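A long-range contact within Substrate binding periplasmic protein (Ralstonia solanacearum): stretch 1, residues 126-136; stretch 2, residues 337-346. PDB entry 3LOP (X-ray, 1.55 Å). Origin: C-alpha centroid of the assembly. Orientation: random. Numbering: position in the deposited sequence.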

# COMPACT_ATOMS: atom_id res chain seq x y z
N GLN A 126 8.21 5.29 6.99
CA GLN A 126 9.35 5.58 7.86
C GLN A 126 9.75 4.34 8.65
O GLN A 126 10.93 4.09 8.85
N GLN A 127 8.77 3.56 9.09
CA GLN A 127 9.07 2.34 9.82
C GLN A 127 9.80 1.37 8.89
O GLN A 127 10.75 0.71 9.30
N GLU A 128 9.34 1.29 7.64
CA GLU A 128 9.95 0.41 6.65
C GLU A 128 11.40 0.83 6.40
O GLU A 128 12.31 0.01 6.39
N ILE A 129 11.59 2.13 6.18
CA ILE A 129 12.91 2.68 5.90
C ILE A 129 13.86 2.48 7.08
O ILE A 129 15.00 2.05 6.89
N ASP A 130 13.40 2.78 8.29
CA ASP A 130 14.24 2.60 9.46
C ASP A 130 14.73 1.16 9.55
O ASP A 130 15.92 0.90 9.70
N LYS A 131 13.80 0.22 9.44
CA LYS A 131 14.15 -1.19 9.54
C LYS A 131 15.10 -1.67 8.45
O LYS A 131 16.12 -2.30 8.74
N MSE A 132 14.79 -1.36 7.19
CA MSE A 132 15.63 -1.78 6.07
C MSE A 132 16.99 -1.10 6.01
O MSE A 132 18.01 -1.75 5.79
N ILE A 133 17.01 0.22 6.18
CA ILE A 133 18.26 0.95 6.12
C ILE A 133 19.17 0.60 7.30
O ILE A 133 20.37 0.41 7.12
N THR A 134 18.60 0.48 8.49
CA THR A 134 19.40 0.13 9.66
C THR A 134 20.02 -1.25 9.47
O THR A 134 21.15 -1.50 9.91
N ALA A 135 19.28 -2.15 8.83
CA ALA A 135 19.79 -3.49 8.57
C ALA A 135 21.01 -3.41 7.66
O ALA A 135 22.00 -4.12 7.88
N LEU A 136 20.94 -2.56 6.65
CA LEU A 136 22.06 -2.39 5.71
C LEU A 136 23.28 -1.83 6.42
O LEU A 136 24.39 -2.33 6.27
N ARG A 337 -0.54 7.08 15.21
CA ARG A 337 0.21 6.00 14.58
C ARG A 337 -0.69 5.12 13.73
O ARG A 337 -1.92 5.21 13.81
N PRO A 338 -0.09 4.26 12.89
CA PRO A 338 -0.89 3.37 12.03
C PRO A 338 -1.65 2.36 12.89
O PRO A 338 -1.22 2.01 13.99
N GLY A 339 -2.79 1.90 12.38
CA GLY A 339 -3.59 0.93 13.10
C GLY A 339 -2.85 -0.35 13.43
O GLY A 339 -3.03 -0.93 14.50
N SER A 340 -2.01 -0.80 12.50
CA SER A 340 -1.24 -2.02 12.68
C SER A 340 0.20 -1.72 13.05
O SER A 340 0.83 -0.84 12.46
N HIS A 341 0.71 -2.44 14.04
CA HIS A 341 2.09 -2.26 14.48
C HIS A 341 2.98 -3.36 13.90
O HIS A 341 4.16 -3.45 14.23
N TYR A 342 2.41 -4.18 13.02
CA TYR A 342 3.15 -5.27 12.41
C TYR A 342 4.11 -4.86 11.30
O TYR A 342 3.74 -4.16 10.36
N ILE A 343 5.35 -5.32 11.42
CA ILE A 343 6.36 -5.06 10.40
C ILE A 343 7.55 -5.99 10.59
O ILE A 343 8.11 -6.08 11.69
N GLU A 344 7.91 -6.69 9.53
CA GLU A 344 9.04 -7.60 9.55
C GLU A 344 9.77 -7.44 8.23
O GLU A 344 9.22 -6.92 7.27
N LEU A 345 11.02 -7.88 8.19
CA LEU A 345 11.78 -7.79 6.96
C LEU A 345 11.60 -9.09 6.18
O LEU A 345 11.32 -10.14 6.76
N GLY A 346 11.74 -8.99 4.87
CA GLY A 346 11.59 -10.16 4.02
C GLY A 346 12.51 -10.07 2.82
O GLY A 346 13.15 -9.04 2.59

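Two branched aliphatic side chains carry this contact. Ile343 and Leu345, both on the second stretch, point their CA-to-CB bonds toward the helix, while Glu344 between them points away, the alternation expected where an extended chain lays every second residue against a neighbour. The strand that begins at Glu344 crosses the helix at -59°. The two stretches together bury 421 Å², counting both sides. The helix answers with a repeat of its own: Gln127, Lys131 and Ala135, spaced four residues apart, all point toward the second stretch, with Glu128 and Met132 set sideways beside them.

Ile343 covers the most surface. With chi1 and chi2 both t, its side chain is fully extended and carries CD1 up to the helix backbone, 3.7 Å from Gln127 O and 3.7 Å from Glu128 N. The same methyl lies 3.9 Å from Gln127 CB and 4.2 Å from Glu128 CG, so it rests at the bases of two successive helical residues. The carboxylate of Glu128 is hydrogen-bonded elsewhere in the structure, while its CG packs against Ile343 CD1.

Leu345, in the m,t rotamer, sits one helical turn further along. Its CD2 packs 3.6 Å from Met132 CG, a selenomethionine carbon, and 3.8 Å from Lys131 CG; its CD1 reaches Ala135 CB at 4.0 Å. The two methyls thus spread over three helical residues.

Lys131 bridges the two aliphatic residues. Its chain runs t,t,t before turning p at chi4, and it is used here as a hydrocarbon: CD lies 4.0 Å from Ile343 CG1, and CE comes to 3.7 Å from Ile343 O and 3.9 Å from Glu344 CA. At the far end Gln127, m at chi1 and t at chi2, reaches Pro338 with the end of its side chain; the CA-to-CB bond of Pro338 also points toward the helix.

No hydrogen bond crosses between the stretches; several polar side chains pair within their own stretch. On the helix, Gln126 NE2 donates to Asp130 OD1 at 3.1 Å, and Thr134 OG1 donates to Asp130 O at 2.7 Å. On the other stretch, Tyr342 OH donates to Glu344 OE1 at 2.5 Å, pairing two side chains whose CA-to-CB bonds point away from the helix. The rule to read is simple: alternate residues of an extended segment meet an i, i+4 helical row, and the methylenes of a long polar side chain, Lys131, add to the packing.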

# COMPACT_ATOMS: atom_id res chain seq x y z
CB GLN A 126 9.02 6.73 8.82
CG GLN A 126 10.24 7.26 9.57
CD GLN A 126 11.33 7.77 8.64
OE1 GLN A 126 11.09 8.65 7.81
NE2 GLN A 126 12.53 7.22 8.77
CB GLN A 127 7.80 1.68 10.36
CG GLN A 127 7.09 2.47 11.45
CD GLN A 127 5.91 1.71 12.02
OE1 GLN A 127 6.07 0.78 12.82
NE2 GLN A 127 4.71 2.08 11.59
CB GLU A 128 9.19 0.48 5.32
CG GLU A 128 7.79 -0.12 5.31
CD GLU A 128 7.19 -0.09 3.92
OE1 GLU A 128 7.85 -0.59 2.98
OE2 GLU A 128 6.06 0.42 3.76
CB ILE A 129 12.80 4.18 5.54
CG1 ILE A 129 12.05 4.32 4.21
CG2 ILE A 129 14.18 4.80 5.44
CD1 ILE A 129 11.72 5.75 3.82
CB ASP A 130 13.47 2.93 10.75
CG ASP A 130 13.28 4.42 10.95
OD1 ASP A 130 14.11 5.20 10.45
OD2 ASP A 130 12.30 4.80 11.63
CB LYS A 131 12.87 -2.04 9.54
CG LYS A 131 12.99 -3.35 10.32
CD LYS A 131 11.64 -4.02 10.46
CE LYS A 131 11.73 -5.29 11.29
NZ LYS A 131 12.21 -5.01 12.67
CB MSE A 132 14.92 -1.56 4.74
CG MSE A 132 13.79 -2.53 4.45
SE MSE A 132 13.07 -2.28 2.67
CE MSE A 132 11.75 -0.93 3.07
CB ILE A 133 18.01 2.48 6.08
CG1 ILE A 133 17.23 2.84 4.82
CG2 ILE A 133 19.33 3.24 6.10
CD1 ILE A 133 17.94 2.48 3.52
CB THR A 134 18.57 0.17 10.95
OG1 THR A 134 18.09 1.50 11.17
CG2 THR A 134 19.40 -0.26 12.14
CB ALA A 135 18.70 -4.35 7.93
CB LEU A 136 21.67 -1.44 4.57
CG LEU A 136 20.70 -1.93 3.49
CD1 LEU A 136 20.34 -0.76 2.58
CD2 LEU A 136 21.33 -3.04 2.68
CB ARG A 337 0.87 5.14 15.66
CG ARG A 337 -0.09 4.68 16.74
CD ARG A 337 0.59 3.76 17.73
NE ARG A 337 1.94 4.20 18.05
CZ ARG A 337 2.68 3.71 19.04
NH1 ARG A 337 2.19 2.75 19.82
NH2 ARG A 337 3.91 4.17 19.25
CB PRO A 338 0.16 2.69 11.16
CG PRO A 338 1.25 3.72 11.08
CD PRO A 338 1.33 4.22 12.50
CB SER A 340 -1.25 -2.86 11.40
OG SER A 340 -0.30 -3.90 11.48
CB HIS A 341 2.17 -2.27 16.01
CG HIS A 341 1.60 -3.50 16.64
ND1 HIS A 341 2.02 -4.77 16.30
CD2 HIS A 341 0.67 -3.65 17.61
CE1 HIS A 341 1.36 -5.65 17.03
NE2 HIS A 341 0.54 -5.00 17.83
CB TYR A 342 2.20 -6.32 11.83
CG TYR A 342 2.91 -7.39 11.03
CD1 TYR A 342 3.67 -8.38 11.67
CD2 TYR A 342 2.89 -7.37 9.64
CE1 TYR A 342 4.38 -9.32 10.93
CE2 TYR A 342 3.60 -8.31 8.89
CZ TYR A 342 4.34 -9.28 9.55
OH TYR A 342 5.05 -10.20 8.81
CB ILE A 343 6.83 -3.59 10.38
CG1 ILE A 343 7.87 -3.41 9.27
CG2 ILE A 343 7.39 -3.18 11.74
CD1 ILE A 343 8.27 -1.98 9.02
CB GLU A 344 8.56 -9.05 9.71
CG GLU A 344 7.80 -9.34 10.99
CD GLU A 344 7.41 -10.80 11.13
OE1 GLU A 344 6.83 -11.36 10.17
OE2 GLU A 344 7.67 -11.40 12.20
CB LEU A 345 13.26 -7.54 7.25
CG LEU A 345 13.58 -6.19 7.90
CD1 LEU A 345 15.07 -6.08 8.16
CD2 LEU A 345 13.12 -5.06 6.98